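PDB 3MMI: myosin-4 from Saccharomyces cerevisiae, which helps restrict certain proteins to the bud and daughter cell as a myosin motor recruited through SHE3 to mRNAs such as that of ASH1. Local coordinates for residues His56-Thr59 with Thr60-Ser64; Ile136-Asn139 with Asp140-Asn143. One frame throughout, in Å; residues are numbered along the deposited sequence.

Interaction 1 (His56-Thr59 with Thr60-Ser64); sequences HVIT and TVVSS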
ATOM      1  N   HIS A  56       2.416  11.879  21.742  1.00 41.05           N
ATOM      2  CA  HIS A  56       2.343  12.882  22.795  1.00 40.98           C
ATOM      3  C   HIS A  56       3.749  13.067  23.393  1.00 38.80           C
ATOM      4  O   HIS A  56       4.213  14.158  23.571  1.00 39.76           O
ATOM      5  CB  HIS A  56       1.269  12.499  23.828  1.00 43.92           C
ATOM      6  CG  HIS A  56       1.134  13.501  24.946  1.00 50.43           C
ATOM      7  ND1 HIS A  56       0.538  14.747  24.749  1.00 51.97           N
ATOM      8  CD2 HIS A  56       1.605  13.472  26.245  1.00 49.24           C
ATOM      9  CE1 HIS A  56       0.609  15.430  25.884  1.00 53.91           C
ATOM     10  NE2 HIS A  56       1.265  14.686  26.804  1.00 54.91           N
ATOM     11  N   VAL A  57       4.453  11.993  23.638  1.00 38.86           N
ATOM     12  CA  VAL A  57       5.760  12.106  24.229  1.00 39.59           C
ATOM     13  C   VAL A  57       6.725  12.764  23.230  1.00 38.71           C
ATOM     14  O   VAL A  57       7.407  13.749  23.576  1.00 38.96           O
ATOM     15  CB  VAL A  57       6.286  10.708  24.609  1.00 39.67           C
ATOM     16  CG1 VAL A  57       7.722  10.775  25.167  1.00 43.22           C
ATOM     17  CG2 VAL A  57       5.404  10.095  25.589  1.00 41.21           C
ATOM     18  N   ILE A  58       6.782  12.220  21.993  1.00 38.78           N
ATOM     19  CA  ILE A  58       7.622  12.776  20.921  1.00 35.74           C
ATOM     20  C   ILE A  58       7.377  14.260  20.737  1.00 35.78           C
ATOM     21  O   ILE A  58       8.291  15.071  20.669  1.00 37.88           O
ATOM     22  CB  ILE A  58       7.384  12.072  19.596  1.00 37.29           C
ATOM     23  CG1 ILE A  58       8.063  10.707  19.602  1.00 39.24           C
ATOM     24  CG2 ILE A  58       8.016  12.881  18.430  1.00 30.91           C
ATOM     25  CD1 ILE A  58       7.323   9.608  18.774  1.00 39.31           C
ATOM     26  N   THR A  59       6.130  14.615  20.724  1.00 35.89           N
ATOM     27  CA  THR A  59       5.748  15.906  20.308  1.00 39.78           C
ATOM     28  C   THR A  59       5.977  16.935  21.415  1.00 41.38           C
ATOM     29  O   THR A  59       6.326  18.091  21.139  1.00 40.63           O
ATOM     30  CB  THR A  59       4.297  15.838  19.799  1.00 41.21           C
ATOM     31  OG1 THR A  59       4.189  16.676  18.650  1.00 55.03           O
ATOM     32  CG2 THR A  59       3.243  16.266  20.839  1.00 43.90           C
ATOM     33  N   THR A  60       5.813  16.497  22.676  1.00 42.09           N
ATOM     34  CA  THR A  60       6.176  17.330  23.828  1.00 41.18           C
ATOM     35  C   THR A  60       7.650  17.657  23.820  1.00 38.91           C
ATOM     36  O   THR A  60       7.984  18.776  24.014  1.00 40.53           O
ATOM     37  CB  THR A  60       5.798  16.685  25.191  1.00 41.41           C
ATOM     38  OG1 THR A  60       4.370  16.622  25.326  1.00 42.03           O
ATOM     39  CG2 THR A  60       6.360  17.497  26.329  1.00 42.92           C
ATOM     40  N   VAL A  61       8.517  16.687  23.568  1.00 39.18           N
ATOM     41  CA  VAL A  61       9.947  16.951  23.634  1.00 38.60           C
ATOM     42  C   VAL A  61      10.301  17.879  22.465  1.00 40.01           C
ATOM     43  O   VAL A  61      10.944  18.927  22.662  1.00 39.96           O
ATOM     44  CB  VAL A  61      10.790  15.676  23.558  1.00 37.27           C
ATOM     45  CG1 VAL A  61      12.237  16.005  23.463  1.00 39.13           C
ATOM     46  CG2 VAL A  61      10.543  14.787  24.740  1.00 39.17           C
ATOM     47  N   VAL A  62       9.889  17.492  21.244  1.00 38.64           N
ATOM     48  CA  VAL A  62      10.181  18.345  20.068  1.00 37.61           C
ATOM     49  C   VAL A  62       9.700  19.762  20.225  1.00 36.37           C
ATOM     50  O   VAL A  62      10.472  20.707  19.953  1.00 35.14           O
ATOM     51  CB  VAL A  62       9.548  17.826  18.743  1.00 37.93           C
ATOM     52  CG1 VAL A  62       9.744  18.806  17.647  1.00 28.92           C
ATOM     53  CG2 VAL A  62      10.092  16.453  18.385  1.00 38.97           C
ATOM     54  N   SER A  63       8.431  19.938  20.597  1.00 34.80           N
ATOM     55  CA  SER A  63       8.039  21.334  20.839  1.00 38.86           C
ATOM     56  C   SER A  63       8.746  22.109  21.964  1.00 37.73           C
ATOM     57  O   SER A  63       8.949  23.299  21.785  1.00 39.03           O
ATOM     58  CB  SER A  63       6.548  21.596  20.840  1.00 38.73           C
ATOM     59  OG  SER A  63       6.046  21.480  22.105  1.00 44.15           O
ATOM     60  N   SER A  64       9.175  21.457  23.050  1.00 38.60           N
ATOM     61  CA  SER A  64       9.997  22.180  24.067  1.00 41.44           C
ATOM     62  C   SER A  64      11.277  22.644  23.399  1.00 40.00           C
ATOM     63  O   SER A  64      11.567  23.824  23.353  1.00 42.34           O
ATOM     64  CB  SER A  64      10.304  21.305  25.308  1.00 42.04           C
ATOM     65  OG  SER A  64      11.102  22.017  26.245  1.00 48.03           O
TER

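Interaction 2 (Ile136-Asn139 with Asp140-Asn143); sequences IYLN and DLEN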
ATOM      1  N   ILE A 136      11.773  27.685   8.802  1.00 39.49           N
ATOM      2  CA  ILE A 136      12.481  26.812   7.910  1.00 37.01           C
ATOM      3  C   ILE A 136      12.736  25.441   8.498  1.00 37.75           C
ATOM      4  O   ILE A 136      12.502  24.455   7.785  1.00 37.24           O
ATOM      5  CB  ILE A 136      13.845  27.415   7.462  1.00 37.96           C
ATOM      6  CG1 ILE A 136      13.614  28.629   6.551  1.00 40.82           C
ATOM      7  CG2 ILE A 136      14.774  26.384   6.799  1.00 32.99           C
ATOM      8  CD1 ILE A 136      14.908  29.470   6.317  1.00 36.59           C
ATOM      9  N   TYR A 137      13.241  25.353   9.742  1.00 34.71           N
ATOM     10  CA  TYR A 137      13.354  24.054  10.407  1.00 34.50           C
ATOM     11  C   TYR A 137      12.008  23.250  10.340  1.00 33.85           C
ATOM     12  O   TYR A 137      11.991  22.099  10.015  1.00 32.38           O
ATOM     13  CB  TYR A 137      13.853  24.207  11.874  1.00 33.43           C
ATOM     14  CG  TYR A 137      13.858  22.920  12.586  1.00 29.95           C
ATOM     15  CD1 TYR A 137      14.900  22.020  12.434  1.00 25.20           C
ATOM     16  CD2 TYR A 137      12.727  22.555  13.394  1.00 32.91           C
ATOM     17  CE1 TYR A 137      14.872  20.810  13.053  1.00 26.12           C
ATOM     18  CE2 TYR A 137      12.700  21.320  14.072  1.00 28.61           C
ATOM     19  CZ  TYR A 137      13.755  20.463  13.876  1.00 33.52           C
ATOM     20  OH  TYR A 137      13.736  19.215  14.455  1.00 38.48           O
ATOM     21  N   LEU A 138      10.903  23.899  10.674  1.00 33.53           N
ATOM     22  CA  LEU A 138       9.672  23.208  10.876  1.00 34.65           C
ATOM     23  C   LEU A 138       9.142  22.787   9.516  1.00 37.03           C
ATOM     24  O   LEU A 138       8.536  21.714   9.363  1.00 36.57           O
ATOM     25  CB  LEU A 138       8.656  24.075  11.595  1.00 35.18           C
ATOM     26  CG  LEU A 138       8.867  24.372  13.095  1.00 33.40           C
ATOM     27  CD1 LEU A 138       7.798  25.378  13.419  1.00 29.98           C
ATOM     28  CD2 LEU A 138       8.675  23.103  13.921  1.00 31.15           C
ATOM     29  N   ASN A 139       9.374  23.630   8.521  1.00 37.40           N
ATOM     30  CA  ASN A 139       9.074  23.286   7.137  1.00 35.86           C
ATOM     31  C   ASN A 139       9.786  22.029   6.707  1.00 36.08           C
ATOM     32  O   ASN A 139       9.185  21.138   6.086  1.00 35.09           O
ATOM     33  CB  ASN A 139       9.467  24.410   6.208  1.00 38.18           C
ATOM     34  CG  ASN A 139       8.710  24.365   4.903  1.00 39.90           C
ATOM     35  OD1 ASN A 139       7.485  24.537   4.865  1.00 40.20           O
ATOM     36  ND2 ASN A 139       9.433  24.122   3.833  1.00 34.89           N
ATOM     37  N   ASP A 140      11.030  21.897   7.138  1.00 34.38           N
ATOM     38  CA  ASP A 140      11.824  20.776   6.747  1.00 34.22           C
ATOM     39  C   ASP A 140      11.372  19.591   7.529  1.00 35.32           C
ATOM     40  O   ASP A 140      11.404  18.483   7.004  1.00 36.93           O
ATOM     41  CB  ASP A 140      13.278  21.065   7.021  1.00 33.48           C
ATOM     42  CG  ASP A 140      14.201  19.991   6.554  1.00 32.14           C
ATOM     43  OD1 ASP A 140      14.386  19.807   5.342  1.00 39.68           O
ATOM     44  OD2 ASP A 140      14.780  19.330   7.391  1.00 34.49           O
ATOM     45  N   LEU A 141      10.970  19.812   8.793  1.00 35.29           N
ATOM     46  CA  LEU A 141      10.582  18.708   9.670  1.00 33.95           C
ATOM     47  C   LEU A 141       9.341  18.054   9.029  1.00 32.14           C
ATOM     48  O   LEU A 141       9.189  16.842   8.989  1.00 32.24           O
ATOM     49  CB  LEU A 141      10.327  19.230  11.106  1.00 32.39           C
ATOM     50  CG  LEU A 141       9.742  18.255  12.122  1.00 33.19           C
ATOM     51  CD1 LEU A 141      10.718  17.161  12.431  1.00 31.95           C
ATOM     52  CD2 LEU A 141       9.336  18.971  13.415  1.00 37.66           C
ATOM     53  N   GLU A 142       8.471  18.900   8.525  1.00 31.57           N
ATOM     54  CA  GLU A 142       7.263  18.440   7.944  1.00 32.07           C
ATOM     55  C   GLU A 142       7.514  17.570   6.664  1.00 34.44           C
ATOM     56  O   GLU A 142       6.962  16.479   6.524  1.00 33.57           O
ATOM     57  CB  GLU A 142       6.373  19.594   7.611  1.00 30.13           C
ATOM     58  CG  GLU A 142       5.179  19.092   6.891  1.00 31.61           C
ATOM     59  CD  GLU A 142       4.210  20.183   6.556  1.00 36.02           C
ATOM     60  OE1 GLU A 142       4.423  21.282   6.994  1.00 44.07           O
ATOM     61  OE2 GLU A 142       3.177  19.987   5.886  1.00 40.44           O
ATOM     62  N   ASN A 143       8.417  17.998   5.793  1.00 33.78           N
ATOM     63  CA  ASN A 143       8.688  17.199   4.622  1.00 35.63           C
ATOM     64  C   ASN A 143       9.428  15.929   4.957  1.00 34.23           C
ATOM     65  O   ASN A 143       9.087  14.863   4.416  1.00 34.67           O
ATOM     66  CB  ASN A 143       9.421  17.967   3.507  1.00 36.62           C
ATOM     67  CG  ASN A 143       8.709  19.270   3.098  1.00 41.40           C
ATOM     68  OD1 ASN A 143       7.488  19.344   3.010  1.00 45.17           O
ATOM     69  ND2 ASN A 143       9.507  20.320   2.839  1.00 49.97           N
TER

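Interaction 1 (His56-Thr59 with Thr60-Ser64)
The carbonyl oxygen of H56 is gripped twice by T60, one turn further along helix 53-67. The amide T60 N bonds to H56 O at 3.0 Å, and the hydroxyl T60 OG1 gives a second bond to H56 O, also 3.0 Å; the two donors reach the oxygen from opposite faces of the carbonyl plane. With OG1 beside the backbone N (chi1 -67°) the hydroxyl points back to H56 O, the same acceptor as the amide. Three more amides, V61 N, V62 N and S63 N, bond to the carbonyl oxygens of V57, I58 and T59, the straightest being V62 N to I58 O with an N-H...O angle of 171°.

Two looser side-chain contacts accompany them. T60 OG1 lies over one face of the H56 imidazole, offset toward its rim, 3.9 Å from H56 NE2. On the buried side the branched chains of I58 and V62 run side by side, CG2 of I58 meeting CG2 of V62 at 4.1 Å. These apolar residues suit a face covered by helix 71-91, where I58 rests on V81 and V62 on S74 and I78. V57 packs on helix 26-37, and V61 lies between Y29 of that helix and F77 of helix 71-91.

H56 and T60 lie on the exposed face, where the T60 hydroxyl, by donating to a carbonyl of its own helix, finds its partner without help from another helix.

Interaction 2 (Ile136-Asn139 with Asp140-Asn143)
Y137 and L141 meet one turn apart on helix 132-168, a long helix of the all-helical globular tail of this class V myosin, the part that carries the dilute domain. The side chains cross at a slant, and the methyl L141 CD2 stands 4.2 Å from Y137 CE2 on the ring. CG of Y137 lies anti to the backbone N (chi1 175°), which carries the phenol forward along the helix toward L141. The same methyl also meets L138 CD2 at 4.2 Å, while the other branch, CD1, lies 4.2 Å from Y137 OH; here the fork lets leucine follow the ring from CE2 to its hydroxyl.

Beneath the side chains runs the helical backbone. L141 N bonds to Y137 O at 2.8 Å, in the carbonyl plane, and D140 N, E142 N and N143 N bond to the carbonyl oxygens of I136, L138 and N139 in the same i to i+4 pattern. Y137 O takes a further, weak bond from D140 N, bent to 122°.

Neighbouring helices position this inner layer. The Y137 hydroxyl is hydrogen-bonded to S74 of helix 71-91, which lets an aromatic residue pack by its ring while its polar end is satisfied; L141 rests on I78 of that helix. L138 packs on Q118 and K119 of helix 111-119, and E142 reaches out with an extended chain to form a salt bridge from OE1 to K119 NZ, joining helices 132-168 and 111-119 by charge as well as by packing.

On the exposed side the polar side chains of N139, D140 and N143 suit a hydrated surface, N139 also touching K119. There the amides of N139 and N143 are turned 82° to each other, N139 ND2 lying 3.9 Å from N143 ND2.

How the interactions relate
Interaction 1 on helix 53-67 comes before interaction 2 on helix 132-168 in the chain, and their centres lie 15 Å apart on the same side of the molecule's centre. They meet directly through apolar methyls: CG1 of V62 packs against CD2 of L141 at 4.3 Å. Helices 71-91 and 111-119 contact both. I78 touches V62 as well as L141, and S74, the partner of the Y137 hydroxyl, also touches V62; Q118 meets S63 and L138. Residues 56-64 and 136-143 thus contribute to a shared helical bundle in the globular tail, each giving its apolar face to the interior between the helices.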